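PDB 2HNK: SAM-dependent O-methyltransferase from Leptospira interrogans, which probably transfers the methyl group of S-adenosylmethionine to a hydroxyl group of an as yet unspecified acceptor. Local coordinates for residues C[62-66]-C[139-143]; C[73-77]-C[104-110]; C[87-93]-C[113-119]. Residues are numbered along the deposited sequence.

Contact 1 of 3, residues C[62-66]-C[139-143]; sequences KRIIE and SDFAF
Phe-141 points its ring edge at strand residues 64-65: CZ lies 3.1 Å from Ile-64 O and 3.8 Å from Ile-65 CG1, both near the ring plane. Its chi1 is t (173°), which swings the ring to the strand although CA-to-CB points sideways. Residues 63-66 are extended, whereas 139-143 is an irregular loop with Asp-140 at positive phi (72°); the closest CA pair is Arg-63 and Phe-141, 7.1 Å apart. Arg-63, m at chi1 and chi2, reaches to the loop, where NE donates to Phe-141 O (2.8 Å, 156°), while NH1 turns back to Lys-62 O (2.9 Å) and also reaches Asp-85 O. Its aliphatic part packs too, CD 3.7 Å from Phe-141 CD1 and CG 4.3 Å from Ala-142 CB. On the opposite face of the strand, Ile-64 packs against Phe-78 of helix 73-81. The arrangement is an irregular loop, between helix 121-130 and strand 148-153, covering the start of the first strand of a Rossmann-like methyltransferase sheet.

Contact 2 of 3, residues C[73-77]-C[104-110]; sequences YSSLC and YWKENGL. With SAH (S-adenosyl-L-homocysteine), chain O.
The first turn of helix 73-81 meets the last turn of helix 95-107, with Leu-76 as the bump and the 104-110 turn as the hollow. CA atoms come nearest at Leu-76 and Trp-105 (6.6 Å). Leu-76, with chi1 off the wells at -133°, sends CD1 into a pocket walled by Trp-105 CD1 (3.6 Å, at the indole edge), Tyr-104 O (3.7 Å), Asn-108 ND2 (3.8 Å) and Leu-110 CD1 (4.0 Å); its CD2 rests on Tyr-104 CB (3.9 Å). Beside this knob, Trp-105 NE1 donates to Ser-75 OG (2.9 Å, 156°), a hydroxyl also bonded to Gly-72 O. A Schellman motif closes the helix beside the hollow: Gly-109 has phi 62°, with Leu-110 N to Trp-105 O 2.9 Å and Gly-109 N to Lys-106 O 3.1 Å. Asn-108 ND2 holds Tyr-104 O (2.7 Å). Ser-74 N donates to SAH OXT (3.2 Å), and Ser-74 OG, also bonded to Glu-66, accepts from SAH N (3.0 Å), at the amino-acid end of a Rossmann-like methyltransferase cofactor site.

Contact 3 of 3, residues C[87-93]-C[113-119]; sequences KILCCDV and KIFLKLG. With SAH (S-adenosyl-L-homocysteine), chain O.
Strands 87-92 and 114-118 run parallel, 4.6 Å apart at closest axis approach and crossing at -21°, with Ile-88 opposite Ile-114 and the register kept through to Asp-92 opposite Leu-118. Five backbone hydrogen bonds zip them: Ile-88 N to Lys-113 O (2.9 Å), Phe-115 N to Ile-88 O (2.8 Å), Cys-90 N to Phe-115 O (2.7 Å), Lys-117 N to Cys-90 O (3.1 Å) and Gly-119 N to Asp-92 O (3.1 Å). The alternate residues Lys-87, Leu-89 and Cys-91 bond instead to strand 63-67 and Lys-62 just before it. Ile-88 CG2 meets Ile-114 CG1 (3.9 Å) on the face covered by helices 73-81 and 95-107; Leu-89 CD1 meets Phe-115 CB (3.8 Å) on the other. Lys-117 NZ is held by Leu-118 O (2.8 Å) and faces Trp-137 in a cation-pi contact, and Lys-87 NZ reaches Asp-140 O. At the C-terminal end Asp-92 accepts both ribose hydroxyls of SAH, O2' on OD1 and O3' on OD2 (3.1 Å each), while Thr-69 N and Phe-70 N also bond to OD2 and Ser-94 N to OD1. An acidic residue at the end of the second strand of the sheet, gripping the ribose, is a hallmark of Rossmann-like methyltransferases.

Contact 2 is the most buried of the three, and contacts 1 and 3 both reach toward the surface. Contacts 1 and 3 share the sheet: strands 63-67 and 87-92 are neighbours, joined by Lys-87 N to Lys-62 O (2.7 Å) and Glu-66 N to Leu-89 O (2.8 Å), and the loop of contact 1 covers the face bearing Leu-89 and Phe-115. Contact 2 packs on the opposite face, where Trp-105 CG lies 3.4 Å from Ile-114 CD1. Main-chain bonds dominate contact 3; contacts 1 and 2 each have a single hydrogen bond between segments, beside apolar packing. Contacts 2 and 3 bind different parts of SAH, the amino-acid end and the ribose, whereas contact 1 adjoins the site through Glu-66, whose OE2 lies 2.5 Å from Ser-74 OG.

Contact 1 of 3, residues C[62-66]-C[139-143]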
loop_
_atom_site.group_PDB
_atom_site.type_symbol
_atom_site.label_atom_id
_atom_site.label_comp_id
_atom_site.label_asym_id
_atom_site.label_seq_id
_atom_site.Cartn_x
_atom_site.Cartn_y
_atom_site.Cartn_z
ATOM N N LYS C 62 11.545 2.107 10.972
ATOM C CA LYS C 62 12.374 1.454 11.993
ATOM C C LYS C 62 11.754 1.550 13.382
ATOM O O LYS C 62 12.130 0.798 14.282
ATOM C CB LYS C 62 13.798 2.020 12.009
ATOM C CG LYS C 62 14.552 1.779 10.714
ATOM C CD LYS C 62 16.058 1.884 10.881
ATOM C CE LYS C 62 16.742 1.412 9.599
ATOM N NZ LYS C 62 18.214 1.252 9.758
ATOM N N ARG C 63 10.819 2.481 13.559
ATOM C CA ARG C 63 10.100 2.605 14.824
ATOM C C ARG C 63 8.604 2.609 14.589
ATOM O O ARG C 63 8.060 3.559 14.023
ATOM C CB ARG C 63 10.524 3.869 15.589
ATOM C CG ARG C 63 11.982 3.874 16.075
ATOM C CD ARG C 63 12.283 2.689 17.006
ATOM N NE ARG C 63 13.666 2.711 17.483
ATOM C CZ ARG C 63 14.674 2.051 16.917
ATOM N NH1 ARG C 63 14.477 1.279 15.853
ATOM N NH2 ARG C 63 15.894 2.153 17.436
ATOM N N ILE C 64 7.949 1.540 15.035
ATOM C CA ILE C 64 6.510 1.359 14.837
ATOM C C ILE C 64 5.765 1.367 16.176
ATOM O O ILE C 64 6.268 0.850 17.169
ATOM C CB ILE C 64 6.211 0.026 14.082
ATOM C CG1 ILE C 64 6.874 0.033 12.694
ATOM C CG2 ILE C 64 4.698 -0.226 13.987
ATOM C CD1 ILE C 64 6.714 -1.256 11.924
ATOM N N ILE C 65 4.571 1.953 16.201
ATOM C CA ILE C 65 3.664 1.764 17.335
ATOM C C ILE C 65 2.348 1.158 16.868
ATOM O O ILE C 65 1.682 1.707 15.995
ATOM C CB ILE C 65 3.389 3.063 18.131
ATOM C CG1 ILE C 65 4.684 3.622 18.728
ATOM C CG2 ILE C 65 2.350 2.813 19.242
ATOM C CD1 ILE C 65 4.508 4.972 19.412
ATOM N N GLU C 66 1.994 0.022 17.462
ATOM C CA GLU C 66 0.710 -0.610 17.231
ATOM C C GLU C 66 -0.226 -0.304 18.397
ATOM O O GLU C 66 0.084 -0.618 19.545
ATOM C CB GLU C 66 0.885 -2.124 17.044
ATOM C CG GLU C 66 -0.425 -2.902 17.002
ATOM C CD GLU C 66 -0.221 -4.350 16.638
ATOM O OE1 GLU C 66 -0.165 -5.211 17.553
ATOM O OE2 GLU C 66 -0.085 -4.626 15.434
ATOM N N SER C 139 12.671 2.447 26.645
ATOM C CA SER C 139 14.114 2.617 26.608
ATOM C C SER C 139 14.692 1.863 25.410
ATOM O O SER C 139 14.422 0.662 25.221
ATOM C CB SER C 139 14.754 2.138 27.915
ATOM O OG SER C 139 16.173 2.205 27.832
ATOM N N ASP C 140 15.462 2.592 24.602
ATOM C CA ASP C 140 16.096 2.087 23.376
ATOM C C ASP C 140 15.095 1.848 22.227
ATOM O O ASP C 140 15.420 1.196 21.224
ATOM C CB ASP C 140 16.947 0.834 23.651
ATOM C CG ASP C 140 18.110 0.685 22.675
ATOM O OD1 ASP C 140 18.272 1.546 21.780
ATOM O OD2 ASP C 140 18.871 -0.297 22.800
ATOM N N PHE C 141 13.887 2.384 22.387
ATOM C CA PHE C 141 12.880 2.403 21.323
ATOM C C PHE C 141 12.782 3.834 20.798
ATOM O O PHE C 141 13.481 4.188 19.843
ATOM C CB PHE C 141 11.524 1.874 21.833
ATOM C CG PHE C 141 10.390 2.009 20.846
ATOM C CD1 PHE C 141 10.320 1.192 19.720
ATOM C CD2 PHE C 141 9.379 2.943 21.056
ATOM C CE1 PHE C 141 9.262 1.320 18.813
ATOM C CE2 PHE C 141 8.334 3.080 20.157
ATOM C CZ PHE C 141 8.271 2.263 19.034
ATOM N N ALA C 142 11.953 4.658 21.443
ATOM C CA ALA C 142 11.753 6.058 21.045
ATOM C C ALA C 142 10.884 6.780 22.069
ATOM O O ALA C 142 10.219 6.136 22.879
ATOM C CB ALA C 142 11.121 6.147 19.649
ATOM N N PHE C 143 10.907 8.114 22.034
ATOM C CA PHE C 143 10.026 8.938 22.863
ATOM C C PHE C 143 9.955 10.369 22.352
ATOM O O PHE C 143 10.764 10.780 21.522
ATOM C CB PHE C 143 10.430 8.902 24.345
ATOM C CG PHE C 143 11.732 9.577 24.639
ATOM C CD1 PHE C 143 11.761 10.906 25.072
ATOM C CD2 PHE C 143 12.934 8.889 24.495
ATOM C CE1 PHE C 143 12.972 11.538 25.346
ATOM C CE2 PHE C 143 14.154 9.510 24.769
ATOM C CZ PHE C 143 14.172 10.840 25.199
#

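Contact 2 of 3, residues C[73-77]-C[104-110]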
loop_
_atom_site.group_PDB
_atom_site.type_symbol
_atom_site.label_atom_id
_atom_site.label_comp_id
_atom_site.label_asym_id
_atom_site.label_seq_id
_atom_site.Cartn_x
_atom_site.Cartn_y
_atom_site.Cartn_z
ATOM N N TYR C 73 -1.326 -11.088 15.745
ATOM C CA TYR C 73 -1.009 -11.417 14.345
ATOM C C TYR C 73 -0.311 -10.283 13.602
ATOM O O TYR C 73 0.712 -10.506 12.950
ATOM C CB TYR C 73 -2.236 -11.912 13.544
ATOM C CG TYR C 73 -1.854 -12.566 12.216
ATOM C CD1 TYR C 73 -1.700 -11.807 11.054
ATOM C CD2 TYR C 73 -1.625 -13.941 12.131
ATOM C CE1 TYR C 73 -1.337 -12.401 9.844
ATOM C CE2 TYR C 73 -1.265 -14.544 10.921
ATOM C CZ TYR C 73 -1.123 -13.766 9.786
ATOM O OH TYR C 73 -0.763 -14.354 8.594
ATOM N N SER C 74 -0.859 -9.079 13.703
ATOM C CA SER C 74 -0.326 -7.945 12.967
ATOM C C SER C 74 1.060 -7.558 13.468
ATOM O O SER C 74 1.944 -7.243 12.667
ATOM C CB SER C 74 -1.289 -6.746 13.002
ATOM O OG SER C 74 -1.523 -6.276 14.317
ATOM N N SER C 75 1.256 -7.611 14.789
ATOM C CA SER C 75 2.561 -7.301 15.402
ATOM C C SER C 75 3.630 -8.279 14.915
ATOM O O SER C 75 4.775 -7.901 14.714
ATOM C CB SER C 75 2.476 -7.294 16.940
ATOM O OG SER C 75 2.151 -8.574 17.448
ATOM N N LEU C 76 3.224 -9.531 14.720
ATOM C CA LEU C 76 4.071 -10.578 14.142
ATOM C C LEU C 76 4.496 -10.208 12.721
ATOM O O LEU C 76 5.650 -10.407 12.345
ATOM C CB LEU C 76 3.294 -11.889 14.132
ATOM C CG LEU C 76 3.832 -13.236 14.611
ATOM C CD1 LEU C 76 4.757 -13.134 15.829
ATOM C CD2 LEU C 76 2.640 -14.169 14.883
ATOM N N CYS C 77 3.568 -9.640 11.946
ATOM C CA CYS C 77 3.868 -9.182 10.587
ATOM C C CYS C 77 4.796 -7.975 10.571
ATOM O O CYS C 77 5.756 -7.950 9.812
ATOM C CB CYS C 77 2.585 -8.867 9.813
ATOM S SG CYS C 77 1.536 -10.299 9.642
ATOM N N TYR C 104 3.605 -16.296 20.620
ATOM C CA TYR C 104 3.971 -16.372 19.200
ATOM C C TYR C 104 5.183 -15.530 18.829
ATOM O O TYR C 104 5.959 -15.935 17.969
ATOM C CB TYR C 104 2.761 -16.109 18.302
ATOM C CG TYR C 104 1.813 -17.271 18.359
ATOM C CD1 TYR C 104 0.779 -17.306 19.300
ATOM C CD2 TYR C 104 1.984 -18.377 17.512
ATOM C CE1 TYR C 104 -0.080 -18.400 19.380
ATOM C CE2 TYR C 104 1.136 -19.476 17.588
ATOM C CZ TYR C 104 0.108 -19.482 18.527
ATOM O OH TYR C 104 -0.740 -20.566 18.598
ATOM N N TRP C 105 5.362 -14.385 19.486
ATOM C CA TRP C 105 6.607 -13.630 19.355
ATOM C C TRP C 105 7.818 -14.524 19.689
ATOM O O TRP C 105 8.818 -14.537 18.954
ATOM C CB TRP C 105 6.618 -12.405 20.275
ATOM C CG TRP C 105 5.505 -11.418 20.065
ATOM C CD1 TRP C 105 4.748 -11.242 18.934
ATOM C CD2 TRP C 105 5.059 -10.425 21.002
ATOM N NE1 TRP C 105 3.855 -10.217 19.117
ATOM C CE2 TRP C 105 4.022 -9.696 20.373
ATOM C CE3 TRP C 105 5.433 -10.084 22.310
ATOM C CZ2 TRP C 105 3.342 -8.649 21.014
ATOM C CZ3 TRP C 105 4.757 -9.045 22.952
ATOM C CH2 TRP C 105 3.724 -8.335 22.299
ATOM N N LYS C 106 7.708 -15.267 20.796
ATOM C CA LYS C 106 8.768 -16.172 21.240
ATOM C C LYS C 106 8.975 -17.325 20.268
ATOM O O LYS C 106 10.116 -17.650 19.938
ATOM C CB LYS C 106 8.492 -16.704 22.650
ATOM C CG LYS C 106 9.701 -17.358 23.321
ATOM C CD LYS C 106 9.392 -17.790 24.758
ATOM C CE LYS C 106 9.221 -16.601 25.723
ATOM N NZ LYS C 106 10.485 -15.828 25.933
ATOM N N GLU C 107 7.876 -17.929 19.815
ATOM C CA GLU C 107 7.916 -18.990 18.793
ATOM C C GLU C 107 8.682 -18.558 17.546
ATOM O O GLU C 107 9.349 -19.365 16.903
ATOM C CB GLU C 107 6.503 -19.412 18.379
ATOM C CG GLU C 107 5.863 -20.460 19.280
ATOM C CD GLU C 107 4.629 -21.126 18.652
ATOM O OE1 GLU C 107 4.489 -21.092 17.406
ATOM O OE2 GLU C 107 3.803 -21.693 19.405
ATOM N N ASN C 108 8.585 -17.278 17.214
ATOM C CA ASN C 108 9.181 -16.756 16.001
ATOM C C ASN C 108 10.487 -16.006 16.242
ATOM O O ASN C 108 11.054 -15.435 15.312
ATOM C CB ASN C 108 8.156 -15.895 15.255
ATOM C CG ASN C 108 7.015 -16.722 14.688
ATOM O OD1 ASN C 108 7.154 -17.349 13.641
ATOM N ND2 ASN C 108 5.892 -16.739 15.382
ATOM N N GLY C 109 10.951 -16.016 17.496
ATOM C CA GLY C 109 12.231 -15.418 17.882
ATOM C C GLY C 109 12.312 -13.919 17.654
ATOM O O GLY C 109 13.380 -13.402 17.316
ATOM N N LEU C 110 11.191 -13.226 17.856
ATOM C CA LEU C 110 11.064 -11.805 17.513
ATOM C C LEU C 110 10.973 -10.860 18.715
ATOM O O LEU C 110 10.886 -9.641 18.539
ATOM C CB LEU C 110 9.837 -11.588 16.607
ATOM C CG LEU C 110 9.870 -12.238 15.216
ATOM C CD1 LEU C 110 8.462 -12.362 14.644
ATOM C CD2 LEU C 110 10.789 -11.470 14.270
HETATM N N SAH O . -4.072 -5.969 15.789
HETATM C CA SAH O . -4.810 -7.171 16.287
HETATM C CB SAH O . -6.300 -6.854 16.419
HETATM C CG SAH O . -6.622 -5.776 17.458
HETATM S SD SAH O . -8.220 -6.118 18.226
HETATM C C SAH O . -4.581 -8.436 15.443
HETATM O O SAH O . -5.028 -9.530 15.800
HETATM O OXT SAH O . -3.945 -8.402 14.391
HETATM C "C5'" SAH O . -8.166 -4.685 19.334
HETATM C "C4'" SAH O . -7.329 -4.863 20.597
HETATM O "O4'" SAH O . -7.176 -3.602 21.214
HETATM C "C3'" SAH O . -7.980 -5.780 21.619
HETATM O "O3'" SAH O . -7.053 -6.775 21.982
HETATM C "C2'" SAH O . -8.285 -4.918 22.828
HETATM O "O2'" SAH O . -7.948 -5.594 24.022
HETATM C "C1'" SAH O . -7.388 -3.703 22.609
HETATM N N9 SAH O . -7.934 -2.446 23.168
HETATM C C8 SAH O . -9.249 -2.086 23.363
HETATM N N7 SAH O . -9.285 -0.847 23.914
HETATM C C5 SAH O . -8.013 -0.405 24.070
HETATM C C6 SAH O . -7.466 0.774 24.577
HETATM N N6 SAH O . -8.245 1.747 25.033
HETATM N N1 SAH O . -6.093 0.931 24.613
HETATM C C2 SAH O . -5.260 -0.069 24.144
HETATM N N3 SAH O . -5.805 -1.235 23.642
HETATM C C4 SAH O . -7.156 -1.404 23.609
#

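Contact 3 of 3, residues C[87-93]-C[113-119]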
loop_
_atom_site.group_PDB
_atom_site.type_symbol
_atom_site.label_atom_id
_atom_site.label_comp_id
_atom_site.label_asym_id
_atom_site.label_seq_id
_atom_site.Cartn_x
_atom_site.Cartn_y
_atom_site.Cartn_z
ATOM N N LYS C 87 12.298 -1.693 15.429
ATOM C CA LYS C 87 11.574 -2.029 16.656
ATOM C C LYS C 87 10.102 -1.592 16.641
ATOM O O LYS C 87 9.760 -0.593 16.018
ATOM C CB LYS C 87 12.296 -1.425 17.860
ATOM C CG LYS C 87 13.703 -1.978 18.060
ATOM C CD LYS C 87 14.546 -1.037 18.904
ATOM C CE LYS C 87 15.985 -1.521 18.955
ATOM N NZ LYS C 87 16.731 -0.850 20.061
ATOM N N ILE C 88 9.251 -2.348 17.338
ATOM C CA ILE C 88 7.815 -2.029 17.457
ATOM C C ILE C 88 7.346 -1.980 18.920
ATOM O O ILE C 88 7.643 -2.882 19.702
ATOM C CB ILE C 88 6.917 -3.008 16.610
ATOM C CG1 ILE C 88 5.420 -2.734 16.836
ATOM C CG2 ILE C 88 7.262 -4.467 16.879
ATOM C CD1 ILE C 88 4.480 -3.515 15.918
ATOM N N LEU C 89 6.634 -0.916 19.282
ATOM C CA LEU C 89 5.903 -0.864 20.546
ATOM C C LEU C 89 4.430 -1.232 20.346
ATOM O O LEU C 89 3.746 -0.653 19.500
ATOM C CB LEU C 89 6.016 0.523 21.199
ATOM C CG LEU C 89 5.125 0.826 22.415
ATOM C CD1 LEU C 89 5.471 -0.042 23.608
ATOM C CD2 LEU C 89 5.210 2.292 22.812
ATOM N N CYS C 90 3.963 -2.192 21.143
ATOM C CA CYS C 90 2.579 -2.643 21.133
ATOM C C CYS C 90 1.828 -2.160 22.364
ATOM O O CYS C 90 2.296 -2.328 23.489
ATOM C CB CYS C 90 2.533 -4.166 21.095
ATOM S SG CYS C 90 3.157 -4.862 19.581
ATOM N N CYS C 91 0.662 -1.563 22.138
ATOM C CA CYS C 91 -0.181 -1.034 23.209
ATOM C C CYS C 91 -1.481 -1.807 23.231
ATOM O O CYS C 91 -2.186 -1.879 22.215
ATOM C CB CYS C 91 -0.517 0.439 22.970
ATOM S SG CYS C 91 0.883 1.508 22.659
ATOM N N ASP C 92 -1.797 -2.379 24.387
ATOM C CA ASP C 92 -3.024 -3.137 24.566
ATOM C C ASP C 92 -3.421 -3.079 26.032
ATOM O O ASP C 92 -2.563 -2.933 26.912
ATOM C CB ASP C 92 -2.826 -4.589 24.123
ATOM C CG ASP C 92 -4.127 -5.259 23.682
ATOM O OD1 ASP C 92 -4.904 -5.712 24.549
ATOM O OD2 ASP C 92 -4.369 -5.350 22.463
ATOM N N VAL C 93 -4.721 -3.180 26.287
ATOM C CA VAL C 93 -5.251 -3.216 27.647
ATOM C C VAL C 93 -5.239 -4.614 28.263
ATOM O O VAL C 93 -5.403 -4.751 29.477
ATOM C CB VAL C 93 -6.705 -2.677 27.707
ATOM C CG1 VAL C 93 -6.720 -1.176 27.516
ATOM C CG2 VAL C 93 -7.600 -3.374 26.675
ATOM N N LYS C 113 12.818 -7.476 19.196
ATOM C CA LYS C 113 12.321 -6.344 18.396
ATOM C C LYS C 113 11.069 -5.698 18.975
ATOM O O LYS C 113 10.669 -4.634 18.522
ATOM C CB LYS C 113 12.015 -6.816 16.970
ATOM C CG LYS C 113 13.241 -7.006 16.085
ATOM C CD LYS C 113 12.915 -7.878 14.873
ATOM C CE LYS C 113 13.494 -7.292 13.606
ATOM N NZ LYS C 113 13.211 -8.156 12.423
ATOM N N ILE C 114 10.453 -6.340 19.968
ATOM C CA ILE C 114 9.107 -5.969 20.415
ATOM C C ILE C 114 9.067 -5.424 21.839
ATOM O O ILE C 114 9.669 -6.004 22.749
ATOM C CB ILE C 114 8.125 -7.162 20.289
ATOM C CG1 ILE C 114 8.105 -7.690 18.852
ATOM C CG2 ILE C 114 6.728 -6.769 20.731
ATOM C CD1 ILE C 114 7.403 -9.009 18.697
ATOM N N PHE C 115 8.335 -4.317 22.007
ATOM C CA PHE C 115 8.134 -3.635 23.282
ATOM C C PHE C 115 6.646 -3.633 23.628
ATOM O O PHE C 115 5.803 -3.347 22.780
ATOM C CB PHE C 115 8.619 -2.185 23.190
ATOM C CG PHE C 115 10.095 -2.043 22.923
ATOM C CD1 PHE C 115 10.647 -2.441 21.701
ATOM C CD2 PHE C 115 10.933 -1.483 23.885
ATOM C CE1 PHE C 115 12.007 -2.308 21.458
ATOM C CE2 PHE C 115 12.297 -1.332 23.642
ATOM C CZ PHE C 115 12.836 -1.745 22.434
ATOM N N LEU C 116 6.314 -3.939 24.870
ATOM C CA LEU C 116 4.914 -3.995 25.272
ATOM C C LEU C 116 4.628 -3.046 26.430
ATOM O O LEU C 116 5.383 -2.986 27.401
ATOM C CB LEU C 116 4.521 -5.432 25.639
ATOM C CG LEU C 116 3.083 -5.748 26.075
ATOM C CD1 LEU C 116 2.079 -5.531 24.963
ATOM C CD2 LEU C 116 3.007 -7.174 26.571
ATOM N N LYS C 117 3.545 -2.289 26.295
ATOM C CA LYS C 117 3.020 -1.485 27.372
ATOM C C LYS C 117 1.526 -1.750 27.527
ATOM O O LYS C 117 0.717 -1.334 26.694
ATOM C CB LYS C 117 3.281 0.006 27.138
ATOM C CG LYS C 117 2.972 0.894 28.357
ATOM C CD LYS C 117 3.683 0.401 29.619
ATOM C CE LYS C 117 3.300 1.222 30.848
ATOM N NZ LYS C 117 1.880 1.020 31.220
ATOM N N LEU C 118 1.187 -2.452 28.605
ATOM C CA LEU C 118 -0.194 -2.713 28.980
ATOM C C LEU C 118 -0.776 -1.495 29.666
ATOM O O LEU C 118 -0.075 -0.774 30.377
ATOM C CB LEU C 118 -0.285 -3.922 29.916
ATOM C CG LEU C 118 0.148 -5.285 29.362
ATOM C CD1 LEU C 118 0.326 -6.274 30.508
ATOM C CD2 LEU C 118 -0.833 -5.837 28.298
ATOM N N GLY C 119 -2.069 -1.285 29.456
ATOM C CA GLY C 119 -2.771 -0.137 29.997
ATOM C C GLY C 119 -3.524 0.560 28.888
ATOM O O GLY C 119 -3.531 0.088 27.751
HETATM N N SAH O . -4.072 -5.969 15.789
HETATM C CA SAH O . -4.810 -7.171 16.287
HETATM C CB SAH O . -6.300 -6.854 16.419
HETATM C CG SAH O . -6.622 -5.776 17.458
HETATM S SD SAH O . -8.220 -6.118 18.226
HETATM C C SAH O . -4.581 -8.436 15.443
HETATM O O SAH O . -5.028 -9.530 15.800
HETATM O OXT SAH O . -3.945 -8.402 14.391
HETATM C "C5'" SAH O . -8.166 -4.685 19.334
HETATM C "C4'" SAH O . -7.329 -4.863 20.597
HETATM O "O4'" SAH O . -7.176 -3.602 21.214
HETATM C "C3'" SAH O . -7.980 -5.780 21.619
HETATM O "O3'" SAH O . -7.053 -6.775 21.982
HETATM C "C2'" SAH O . -8.285 -4.918 22.828
HETATM O "O2'" SAH O . -7.948 -5.594 24.022
HETATM C "C1'" SAH O . -7.388 -3.703 22.609
HETATM N N9 SAH O . -7.934 -2.446 23.168
HETATM C C8 SAH O . -9.249 -2.086 23.363
HETATM N N7 SAH O . -9.285 -0.847 23.914
HETATM C C5 SAH O . -8.013 -0.405 24.070
HETATM C C6 SAH O . -7.466 0.774 24.577
HETATM N N6 SAH O . -8.245 1.747 25.033
HETATM N N1 SAH O . -6.093 0.931 24.613
HETATM C C2 SAH O . -5.260 -0.069 24.144
HETATM N N3 SAH O . -5.805 -1.235 23.642
HETATM C C4 SAH O . -7.156 -1.404 23.609
#